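Local coordinates for glutamyl endopeptidase (Staphylococcus epidermidis, PDB 6PYM), which cleaves peptide bonds as a serine protease of the trypsin-like S1B family, preferentially on the carboxyl side of glutamate and also of aspartate, at residues 68-72 with 140-144; 85-89 with 201-205; 145-149 with 160-164. The protein carries 1 engineered substitution. All blocks are in the same frame, centred on the assembly; numbering follows the deposited sequence.

Interaction 1. Residues 68-72 with 140-144; sequences SAKNE and LATMW
T142, whose methyl CG2 reaches K70 and N71, lies with its polar atoms at the edge of the indole of W144. W144 NE1 donates to T142 OG1 at 2.8 Å with an N-H...O angle of 159°, and the hydroxyl sits exactly in the ring plane; T142 O also meets this edge. The same hydroxyl is hydrogen-bonded to P139 O, while K138 makes a cation-pi contact with the indole. The other flat group is the E72 carboxylate: L140 CD2 lies over one of its faces, 3.6 Å from OE2. E72 gets there as an extended chain, with CG anti to the backbone N (chi1 -171°).

Between these ends the backbones run roughly antiparallel. K70 and N71 both face D74 in a classic beta bulge of their own loop. T142 CG2 approaches K70 O to 3.5 Å, and its CA-H points at the same oxygen. A69 CB lies 4.3 Å from A141 CB, with F24 of strand 22-27 touching both alanines. M143 bends at its last torsion, which brings CE beside S68 and A69 O.

Two waters bridge the backbones. One donates to K70 O at 2.8 Å and accepts from M143 N at 2.9 Å. The second accepts from E72 N at 3.1 Å and donates to L140 O at 2.7 Å. The loop after strand 64-67 of the first barrel thus meets the start of strand 143-154 of the other sheet across a partly solvated seam. Each water pairs a carbonyl of one segment with an N-H of the other, whereas K70 O and A141 O, as two acceptors, cannot bond each other; small apolar groups fill the buried portion beside them.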
ATOM      1  N   SER A  68      10.296  -2.176   1.993  1.00  7.78           N
ATOM      2  CA  SER A  68      10.912  -2.400   3.296  1.00  7.91           C
ATOM      3  C   SER A  68      11.739  -1.218   3.770  1.00  8.03           C
ATOM      4  O   SER A  68      12.617  -1.395   4.623  1.00  8.77           O
ATOM      5  CB  SER A  68      11.773  -3.679   3.360  1.00  9.13           C
ATOM      6  OG  SER A  68      11.379  -4.676   2.431  1.00  9.34           O
ATOM      7  N   ALA A  69      11.506  -0.016   3.243  1.00  8.28           N
ATOM      8  CA  ALA A  69      12.280   1.138   3.679  1.00  9.06           C
ATOM      9  C   ALA A  69      12.160   1.305   5.185  1.00  9.14           C
ATOM     10  O   ALA A  69      11.076   1.147   5.760  1.00  8.65           O
ATOM     11  CB  ALA A  69      11.768   2.397   2.989  1.00  9.38           C
ATOM     12  N   LYS A  70      13.290   1.601   5.827  1.00 10.27           N
ATOM     13  CA  LYS A  70      13.348   1.734   7.277  1.00 10.70           C
ATOM     14  C   LYS A  70      13.533   3.167   7.742  1.00 10.23           C
ATOM     15  O   LYS A  70      12.956   3.555   8.766  1.00 10.91           O
ATOM     16  CB  LYS A  70      14.452   0.847   7.864  1.00 14.02           C
ATOM     17  CG  LYS A  70      14.488   0.888   9.387  1.00 15.54           C
ATOM     18  CD  LYS A  70      15.486  -0.083   9.958  1.00 17.75           C
ATOM     19  CE  LYS A  70      15.503  -0.000  11.471  1.00 18.13           C
ATOM     20  NZ  LYS A  70      15.843   1.366  11.958  1.00 24.71           N
ATOM     21  N   ASN A  71      14.332   3.950   7.020  1.00 10.79           N
ATOM     22  CA  ASN A  71      14.418   5.398   7.190  1.00 10.92           C
ATOM     23  C   ASN A  71      15.090   5.968   5.945  1.00 11.60           C
ATOM     24  O   ASN A  71      15.455   5.230   5.028  1.00 12.30           O
ATOM     25  CB  ASN A  71      15.119   5.799   8.497  1.00 12.37           C
ATOM     26  CG  ASN A  71      16.550   5.295   8.583  1.00 12.93           C
ATOM     27  OD1 ASN A  71      17.401   5.670   7.783  1.00 14.26           O
ATOM     28  ND2 ASN A  71      16.819   4.455   9.570  1.00 15.81           N
ATOM     29  N   GLU A  72      15.251   7.295   5.921  1.00 12.79           N
ATOM     30  CA  GLU A  72      15.770   8.003   4.753  1.00 16.70           C
ATOM     31  C   GLU A  72      17.182   7.566   4.375  1.00 15.06           C
ATOM     32  O   GLU A  72      17.583   7.735   3.216  1.00 17.91           O
ATOM     33  CB  GLU A  72      15.744   9.508   5.052  1.00 20.67           C
ATOM     34  CG  GLU A  72      16.054  10.421   3.883  1.00 22.60           C
ATOM     35  CD  GLU A  72      15.946  11.891   4.254  1.00 20.17           C
ATOM     36  OE1 GLU A  72      15.847  12.200   5.463  1.00 27.12           O
ATOM     37  OE2 GLU A  72      15.954  12.734   3.336  1.00 26.05           O
ATOM     38  N   LEU A 140      11.112  10.886   7.317  1.00 11.05           N
ATOM     39  CA  LEU A 140      10.936  10.388   5.960  1.00 11.47           C
ATOM     40  C   LEU A 140      11.327   8.918   5.865  1.00 10.55           C
ATOM     41  O   LEU A 140      12.349   8.491   6.412  1.00 10.44           O
ATOM     42  CB  LEU A 140      11.766  11.221   4.983  1.00 13.06           C
ATOM     43  CG  LEU A 140      11.550  10.939   3.494  1.00 14.31           C
ATOM     44  CD1 LEU A 140      10.147  11.322   3.062  1.00 15.01           C
ATOM     45  CD2 LEU A 140      12.595  11.665   2.657  1.00 17.72           C
ATOM     46  N   ALA A 141      10.480   8.140   5.193  1.00  9.76           N
ATOM     47  CA  ALA A 141      10.737   6.735   4.894  1.00  9.81           C
ATOM     48  C   ALA A 141      10.753   5.843   6.127  1.00  8.99           C
ATOM     49  O   ALA A 141      11.335   4.754   6.088  1.00  9.21           O
ATOM     50  CB  ALA A 141      11.999   6.544   4.043  1.00 10.76           C
ATOM     51  N   THR A 142      10.112   6.262   7.219  1.00  9.08           N
ATOM     52  CA  THR A 142       9.915   5.389   8.366  1.00  8.91           C
ATOM     53  C   THR A 142       8.543   4.726   8.300  1.00  7.50           C
ATOM     54  O   THR A 142       7.544   5.361   7.938  1.00  7.86           O
ATOM     55  CB  THR A 142      10.111   6.106   9.710  1.00  8.82           C
ATOM     56  OG1 THR A 142       9.180   7.198   9.858  1.00  9.59           O
ATOM     57  CG2 THR A 142      11.550   6.618   9.846  1.00 11.10           C
ATOM     58  N   MET A 143       8.510   3.440   8.629  1.00  7.70           N
ATOM     59  CA  MET A 143       7.309   2.625   8.492  1.00  7.78           C
ATOM     60  C   MET A 143       6.561   2.583   9.820  1.00  7.12           C
ATOM     61  O   MET A 143       7.174   2.347  10.872  1.00  7.98           O
ATOM     62  CB  MET A 143       7.696   1.211   8.058  1.00  7.68           C
ATOM     63  CG  MET A 143       6.496   0.340   7.747  1.00  8.47           C
ATOM     64  SD  MET A 143       6.848  -1.419   7.527  1.00  8.27           S
ATOM     65  CE  MET A 143       7.945  -1.405   6.103  1.00  9.20           C
ATOM     66  N   TRP A 144       5.246   2.811   9.769  1.00  7.77           N
ATOM     67  CA  TRP A 144       4.404   2.864  10.954  1.00  7.50           C
ATOM     68  C   TRP A 144       3.158   2.028  10.727  1.00  7.68           C
ATOM     69  O   TRP A 144       2.569   2.047   9.638  1.00  7.64           O
ATOM     70  CB  TRP A 144       3.994   4.318  11.307  1.00  9.10           C
ATOM     71  CG  TRP A 144       5.172   5.133  11.668  1.00  7.61           C
ATOM     72  CD1 TRP A 144       6.146   5.576  10.825  1.00  8.64           C
ATOM     73  CD2 TRP A 144       5.544   5.567  12.979  1.00  8.71           C
ATOM     74  NE1 TRP A 144       7.117   6.254  11.532  1.00  8.85           N
ATOM     75  CE2 TRP A 144       6.767   6.258  12.856  1.00  9.48           C
ATOM     76  CE3 TRP A 144       4.966   5.436  14.246  1.00  9.70           C
ATOM     77  CZ2 TRP A 144       7.414   6.834  13.953  1.00  9.89           C
ATOM     78  CZ3 TRP A 144       5.618   5.993  15.332  1.00 10.19           C
ATOM     79  CH2 TRP A 144       6.823   6.689  15.174  1.00 11.50           C
TER
HETATM   80  O   HOH W   1      10.810   2.580  10.251  1.00  9.29           O
HETATM   81  O   HOH W   2      14.230   9.158   8.190  1.00 15.08           O

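Interaction 2. Residues 85-89 with 201-205; sequences IIPYP and FVQQF
Y88 and F205 form the centre of a contact familiar from the chymotrypsin-like fold, in which the C-terminal helix, here 200-209, packs against the first barrel at the end of strand 80-87. The aromatic pair is T-shaped: the edge of Y88 points at the face of F205, with centroids 5.2 Å apart and planes at 67°. Y88 CD1 stands above the F205 ring, offset toward its rim and 3.6 Å from CG. The backbone joins in on the same face, where Y88 CA makes a CH-pi contact 4.0 Å from the F205 centroid. With CG anti to its own backbone N (chi1 166°), F205 carries its ring away from the helix, where one face can receive both Y88 CD1 and Y88 CA.

Aliphatic groups complete the packing. I86 CG2 touches F205 CE1 at 4.0 Å, and P89 CD comes within 3.7 Å of F205 CD1. At the far end of the tyrosine, the V202 side chain crosses that of Y88 at about a right angle, its CG2 3.7 Å from Y88 OH; F201 CB meets the same hydroxyl. I96 of the neighbouring strand 95-99 also touches F205.

No hydrogen bond joins the two segments, and the polar groups of Y88 find partners elsewhere: its hydroxyl bonds E156 OE2, and its carbonyl accepts from K50 NZ. The Y88 side chain is about 8 Å from that of D93, the predicted charge-relay aspartate. In the plane of the F205 ring, at its outer edge, I86 O lies 3.6 Å from CZ.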
ATOM      1  N   ILE A  85       2.276   2.304 -15.519  1.00 11.70           N
ATOM      2  CA  ILE A  85       1.150   2.555 -14.627  1.00 12.15           C
ATOM      3  C   ILE A  85      -0.085   1.903 -15.224  1.00 11.90           C
ATOM      4  O   ILE A  85      -0.430   2.158 -16.386  1.00 13.22           O
ATOM      5  CB  ILE A  85       0.929   4.062 -14.439  1.00 12.89           C
ATOM      6  CG1 ILE A  85       2.118   4.682 -13.703  1.00 14.11           C
ATOM      7  CG2 ILE A  85      -0.394   4.316 -13.723  1.00 14.07           C
ATOM      8  CD1 ILE A  85       2.174   6.183 -13.823  1.00 16.64           C
ATOM      9  N   ILE A  86      -0.751   1.060 -14.438  1.00 11.36           N
ATOM     10  CA  ILE A  86      -1.972   0.381 -14.858  1.00 11.87           C
ATOM     11  C   ILE A  86      -3.099   0.795 -13.917  1.00 11.38           C
ATOM     12  O   ILE A  86      -3.275   0.177 -12.858  1.00 11.14           O
ATOM     13  CB  ILE A  86      -1.792  -1.144 -14.851  1.00 15.21           C
ATOM     14  CG1 ILE A  86      -0.537  -1.561 -15.622  1.00 17.96           C
ATOM     15  CG2 ILE A  86      -3.011  -1.813 -15.446  1.00 24.06           C
ATOM     16  CD1 ILE A  86      -0.132  -3.001 -15.381  1.00 21.68           C
ATOM     17  N   PRO A  87      -3.867   1.831 -14.240  1.00 12.66           N
ATOM     18  CA  PRO A  87      -4.952   2.240 -13.337  1.00 11.65           C
ATOM     19  C   PRO A  87      -6.079   1.219 -13.336  1.00 11.72           C
ATOM     20  O   PRO A  87      -6.391   0.615 -14.363  1.00 12.58           O
ATOM     21  CB  PRO A  87      -5.423   3.573 -13.930  1.00 13.68           C
ATOM     22  CG  PRO A  87      -5.051   3.487 -15.384  1.00 22.14           C
ATOM     23  CD  PRO A  87      -3.769   2.697 -15.430  1.00 12.72           C
ATOM     24  N   TYR A  88      -6.695   1.027 -12.174  1.00 10.67           N
ATOM     25  CA  TYR A  88      -7.912   0.234 -12.113  1.00 10.07           C
ATOM     26  C   TYR A  88      -8.984   0.924 -12.951  1.00 10.94           C
ATOM     27  O   TYR A  88      -9.189   2.134 -12.809  1.00 11.06           O
ATOM     28  CB  TYR A  88      -8.364   0.154 -10.659  1.00 11.86           C
ATOM     29  CG  TYR A  88      -9.649  -0.592 -10.426  1.00 11.05           C
ATOM     30  CD1 TYR A  88      -9.799  -1.905 -10.850  1.00 13.42           C
ATOM     31  CD2 TYR A  88     -10.708   0.011  -9.758  1.00 12.25           C
ATOM     32  CE1 TYR A  88     -10.973  -2.602 -10.623  1.00 14.97           C
ATOM     33  CE2 TYR A  88     -11.886  -0.677  -9.519  1.00 13.55           C
ATOM     34  CZ  TYR A  88     -12.014  -1.983  -9.966  1.00 14.18           C
ATOM     35  OH  TYR A  88     -13.181  -2.687  -9.739  1.00 17.27           O
ATOM     36  N   PRO A  89      -9.682   0.205 -13.838  1.00 11.01           N
ATOM     37  CA  PRO A  89     -10.679   0.885 -14.681  1.00 12.76           C
ATOM     38  C   PRO A  89     -11.863   1.428 -13.902  1.00 12.44           C
ATOM     39  O   PRO A  89     -12.507   2.380 -14.362  1.00 13.82           O
ATOM     40  CB  PRO A  89     -11.103  -0.198 -15.685  1.00 15.85           C
ATOM     41  CG  PRO A  89      -9.953  -1.149 -15.721  1.00 17.81           C
ATOM     42  CD  PRO A  89      -9.401  -1.160 -14.315  1.00 13.10           C
ATOM     43  N   PHE A 201     -14.472  -7.832  -8.117  1.00 14.02           N
ATOM     44  CA  PHE A 201     -14.086  -7.139  -9.342  1.00 14.56           C
ATOM     45  C   PHE A 201     -12.640  -6.662  -9.283  1.00 12.26           C
ATOM     46  O   PHE A 201     -11.918  -6.717 -10.285  1.00 12.50           O
ATOM     47  CB  PHE A 201     -15.038  -5.976  -9.607  1.00 17.50           C
ATOM     48  CG  PHE A 201     -16.459  -6.406  -9.824  1.00 23.10           C
ATOM     49  CD1 PHE A 201     -16.847  -6.963 -11.031  1.00 24.60           C
ATOM     50  CD2 PHE A 201     -17.403  -6.276  -8.818  1.00 25.22           C
ATOM     51  CE1 PHE A 201     -18.157  -7.369 -11.235  1.00 26.26           C
ATOM     52  CE2 PHE A 201     -18.714  -6.679  -9.017  1.00 27.13           C
ATOM     53  CZ  PHE A 201     -19.088  -7.226 -10.227  1.00 27.48           C
ATOM     54  N   VAL A 202     -12.194  -6.192  -8.118  1.00 11.44           N
ATOM     55  CA  VAL A 202     -10.794  -5.814  -7.990  1.00 10.22           C
ATOM     56  C   VAL A 202      -9.904  -7.040  -8.123  1.00  9.65           C
ATOM     57  O   VAL A 202      -8.844  -6.991  -8.754  1.00 10.47           O
ATOM     58  CB  VAL A 202     -10.559  -5.046  -6.678  1.00 10.22           C
ATOM     59  CG1 VAL A 202      -9.074  -4.752  -6.507  1.00 11.76           C
ATOM     60  CG2 VAL A 202     -11.378  -3.750  -6.673  1.00 12.65           C
ATOM     61  N   GLN A 203     -10.328  -8.161  -7.542  1.00 10.09           N
ATOM     62  CA  GLN A 203      -9.544  -9.387  -7.643  1.00 11.20           C
ATOM     63  C   GLN A 203      -9.387  -9.836  -9.089  1.00 10.47           C
ATOM     64  O   GLN A 203      -8.327 -10.342  -9.473  1.00 11.45           O
ATOM     65  CB  GLN A 203     -10.170 -10.478  -6.779  1.00 11.50           C
ATOM     66  CG  GLN A 203     -10.030 -10.180  -5.299  1.00 11.09           C
ATOM     67  CD  GLN A 203     -10.847 -11.102  -4.429  1.00 13.12           C
ATOM     68  OE1 GLN A 203     -10.867 -12.317  -4.648  1.00 15.24           O
ATOM     69  NE2 GLN A 203     -11.541 -10.544  -3.447  1.00 13.66           N
ATOM     70  N   GLN A 204     -10.429  -9.655  -9.910  1.00 11.45           N
ATOM     71  CA  GLN A 204     -10.313  -9.985 -11.328  1.00 12.08           C
ATOM     72  C   GLN A 204      -9.282  -9.101 -12.013  1.00 11.85           C
ATOM     73  O   GLN A 204      -8.451  -9.589 -12.785  1.00 11.77           O
ATOM     74  CB  GLN A 204     -11.674  -9.844 -12.007  1.00 14.12           C
ATOM     75  CG  GLN A 204     -12.684 -10.869 -11.540  1.00 16.32           C
ATOM     76  CD  GLN A 204     -14.061 -10.646 -12.127  1.00 18.73           C
ATOM     77  OE1 GLN A 204     -14.345  -9.594 -12.698  1.00 21.88           O
ATOM     78  NE2 GLN A 204     -14.923 -11.648 -12.002  1.00 24.58           N
ATOM     79  N   PHE A 205      -9.316  -7.800 -11.729  1.00 10.99           N
ATOM     80  CA  PHE A 205      -8.313  -6.880 -12.254  1.00 11.61           C
ATOM     81  C   PHE A 205      -6.905  -7.313 -11.863  1.00 11.10           C
ATOM     82  O   PHE A 205      -5.983  -7.273 -12.685  1.00 11.06           O
ATOM     83  CB  PHE A 205      -8.639  -5.471 -11.741  1.00 11.43           C
ATOM     84  CG  PHE A 205      -7.530  -4.453 -11.900  1.00 12.81           C
ATOM     85  CD1 PHE A 205      -7.200  -3.940 -13.144  1.00 13.50           C
ATOM     86  CD2 PHE A 205      -6.870  -3.955 -10.783  1.00 12.33           C
ATOM     87  CE1 PHE A 205      -6.208  -2.984 -13.276  1.00 14.14           C
ATOM     88  CE2 PHE A 205      -5.886  -3.000 -10.912  1.00 14.64           C
ATOM     89  CZ  PHE A 205      -5.551  -2.518 -12.159  1.00 13.46           C
TER

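Interaction 3. Residues 145-149 with 160-164; sequences ESVGK and YDLST
S146 reaches straight across to S163: its OG donates to S163 O at 2.7 Å, in the carbonyl plane and on a lone pair. That hydroxyl in turn accepts from a water 2.8 Å away, which itself accepts from S163 N. L162 CD1 packs against OG as well, at 3.6 Å. V147 CB points away and its carbonyl does the touching, with V147 O 3.4 Å from L162 CB. G148 follows in a fully extended conformation, and its CA passes within 3.4 Å of D161 OD1. L162 CD2 rests close to G148 N.

K149 closes the row with paired bonds to one residue. K149 N donates to D161 OD1 at 2.9 Å and 164°, arriving 43° out of the carboxylate plane, and D161 N returns a bond to K149 O at 3.1 Å. With CG between its backbone N and carbonyl carbon (chi1 71°), D161 folds its carboxylate back to the strand.

N5, near the N-terminus, also bonds D161 OD1 and V147 O, and its carbonyl pairs with S163 OG. Side chains here take over from backbone pairing where strand 157-160 ends, giving S163 O, K149 N and V147 O each a partner; D161 OD1, with two donors, is probably stabilised as a carboxylate.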
ATOM      1  N   GLU A 145       2.744   1.312  11.761  1.00  8.32           N
ATOM      2  CA  GLU A 145       1.540   0.501  11.764  1.00  8.44           C
ATOM      3  C   GLU A 145       0.488   1.183  12.628  1.00  8.05           C
ATOM      4  O   GLU A 145       0.752   1.522  13.791  1.00 10.16           O
ATOM      5  CB  GLU A 145       1.872  -0.865  12.351  1.00  9.59           C
ATOM      6  CG  GLU A 145       0.706  -1.792  12.544  1.00 10.64           C
ATOM      7  CD  GLU A 145       1.158  -3.140  13.069  1.00 11.66           C
ATOM      8  OE1 GLU A 145       1.313  -3.283  14.305  1.00 16.21           O
ATOM      9  OE2 GLU A 145       1.407  -4.048  12.249  1.00 12.58           O
ATOM     10  N   SER A 146      -0.702   1.373  12.069  1.00  8.23           N
ATOM     11  CA  SER A 146      -1.825   2.003  12.751  1.00  8.46           C
ATOM     12  C   SER A 146      -2.919   0.967  12.971  1.00  8.21           C
ATOM     13  O   SER A 146      -3.265   0.225  12.048  1.00  9.58           O
ATOM     14  CB  SER A 146      -2.352   3.154  11.897  1.00  8.57           C
ATOM     15  OG  SER A 146      -3.403   3.811  12.580  1.00  8.58           O
ATOM     16  N   VAL A 147      -3.470   0.933  14.184  1.00  8.91           N
ATOM     17  CA  VAL A 147      -4.350  -0.132  14.658  1.00  9.62           C
ATOM     18  C   VAL A 147      -5.773   0.402  14.820  1.00  9.02           C
ATOM     19  O   VAL A 147      -5.976   1.465  15.418  1.00  8.87           O
ATOM     20  CB  VAL A 147      -3.836  -0.670  16.005  1.00 11.93           C
ATOM     21  CG1 VAL A 147      -4.837  -1.621  16.637  1.00 14.56           C
ATOM     22  CG2 VAL A 147      -2.476  -1.345  15.831  1.00 16.13           C
ATOM     23  N   GLY A 148      -6.756  -0.354  14.346  1.00  9.26           N
ATOM     24  CA  GLY A 148      -8.140   0.030  14.566  1.00 10.03           C
ATOM     25  C   GLY A 148      -9.106  -1.009  14.033  1.00  9.56           C
ATOM     26  O   GLY A 148      -8.762  -2.186  13.902  1.00 10.71           O
ATOM     27  N   LYS A 149     -10.322  -0.565  13.731  1.00 10.14           N
ATOM     28  CA  LYS A 149     -11.406  -1.451  13.332  1.00 11.05           C
ATOM     29  C   LYS A 149     -12.093  -0.960  12.066  1.00  9.70           C
ATOM     30  O   LYS A 149     -12.186   0.241  11.801  1.00  9.90           O
ATOM     31  CB  LYS A 149     -12.477  -1.548  14.431  1.00 13.52           C
ATOM     32  CG  LYS A 149     -12.034  -2.259  15.704  1.00 17.58           C
ATOM     33  CD  LYS A 149     -13.147  -2.230  16.749  1.00 23.22           C
ATOM     34  CE  LYS A 149     -12.884  -3.211  17.876  1.00 26.39           C
ATOM     35  NZ  LYS A 149     -13.053  -4.617  17.414  1.00 23.96           N
ATOM     36  N   TYR A 160     -12.466   2.780   8.127  1.00  8.00           N
ATOM     37  CA  TYR A 160     -11.974   2.354   9.431  1.00  8.73           C
ATOM     38  C   TYR A 160     -11.771   3.558  10.341  1.00  8.43           C
ATOM     39  O   TYR A 160     -11.736   4.711   9.894  1.00  9.16           O
ATOM     40  CB  TYR A 160     -10.690   1.512   9.323  1.00  9.20           C
ATOM     41  CG  TYR A 160      -9.820   1.852   8.131  1.00  7.87           C
ATOM     42  CD1 TYR A 160      -9.023   2.996   8.111  1.00  8.42           C
ATOM     43  CD2 TYR A 160      -9.792   1.019   7.029  1.00  8.91           C
ATOM     44  CE1 TYR A 160      -8.231   3.289   7.017  1.00  7.87           C
ATOM     45  CE2 TYR A 160      -9.016   1.304   5.932  1.00  9.28           C
ATOM     46  CZ  TYR A 160      -8.233   2.436   5.923  1.00  7.83           C
ATOM     47  OH  TYR A 160      -7.464   2.692   4.816  1.00  8.73           O
ATOM     48  N   ASP A 161     -11.613   3.261  11.634  1.00  8.81           N
ATOM     49  CA  ASP A 161     -11.540   4.269  12.689  1.00  8.99           C
ATOM     50  C   ASP A 161     -10.115   4.562  13.152  1.00  8.88           C
ATOM     51  O   ASP A 161      -9.928   5.305  14.121  1.00 10.25           O
ATOM     52  CB  ASP A 161     -12.431   3.882  13.882  1.00 10.60           C
ATOM     53  CG  ASP A 161     -11.896   2.697  14.682  1.00 12.35           C
ATOM     54  OD1 ASP A 161     -10.799   2.181  14.406  1.00 12.08           O
ATOM     55  OD2 ASP A 161     -12.597   2.273  15.631  1.00 16.86           O
ATOM     56  N   LEU A 162      -9.115   4.009  12.484  1.00  9.17           N
ATOM     57  CA  LEU A 162      -7.719   4.214  12.832  1.00  8.87           C
ATOM     58  C   LEU A 162      -7.170   5.447  12.115  1.00  8.22           C
ATOM     59  O   LEU A 162      -7.671   5.855  11.064  1.00  9.92           O
ATOM     60  CB  LEU A 162      -6.900   2.970  12.482  1.00  9.39           C
ATOM     61  CG  LEU A 162      -6.964   2.469  11.037  1.00  8.27           C
ATOM     62  CD1 LEU A 162      -5.913   3.141  10.147  1.00 10.52           C
ATOM     63  CD2 LEU A 162      -6.839   0.943  10.979  1.00 12.46           C
ATOM     64  N   SER A 163      -6.130   6.040  12.698  1.00  8.14           N
ATOM     65  CA  SER A 163      -5.548   7.277  12.184  1.00  8.23           C
ATOM     66  C   SER A 163      -4.514   7.035  11.083  1.00  7.85           C
ATOM     67  O   SER A 163      -3.765   6.053  11.101  1.00  8.42           O
ATOM     68  CB  SER A 163      -4.875   8.045  13.316  1.00  9.21           C
ATOM     69  OG  SER A 163      -5.812   8.572  14.238  1.00  9.39           O
ATOM     70  N   THR A 164      -4.468   7.971  10.131  1.00  7.89           N
ATOM     71  CA  THR A 164      -3.470   8.001   9.069  1.00  8.34           C
ATOM     72  C   THR A 164      -3.132   9.458   8.785  1.00  8.06           C
ATOM     73  O   THR A 164      -3.879  10.365   9.156  1.00  8.50           O
ATOM     74  CB  THR A 164      -3.991   7.359   7.773  1.00  7.89           C
ATOM     75  OG1 THR A 164      -5.089   8.130   7.276  1.00  8.74           O
ATOM     76  CG2 THR A 164      -4.456   5.925   7.996  1.00  9.76           C
TER
HETATM   77  O   HOH W   3      -4.824   4.207  14.946  1.00  9.69           O

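How the interactions relate
Interactions 1 and 3 follow each other along strand 143-154, with adjoining segments and centres 18 Å apart. Interaction 1 joins the start of that strand to a loop of the six-stranded barrel; interaction 3 ties it to the chain leaving strand 157-160 within its own sheet. Interaction 2 lies across the molecule, its centre 27 Å from interaction 1 and 25 Å from interaction 3, and links the barrel to helix 200-209. Along the chain the segments of interactions 1 and 2 alternate, while interaction 3 is nested within the loop closed by interaction 2. The two halves of the protease are therefore connected on opposite sides of the chain's centre.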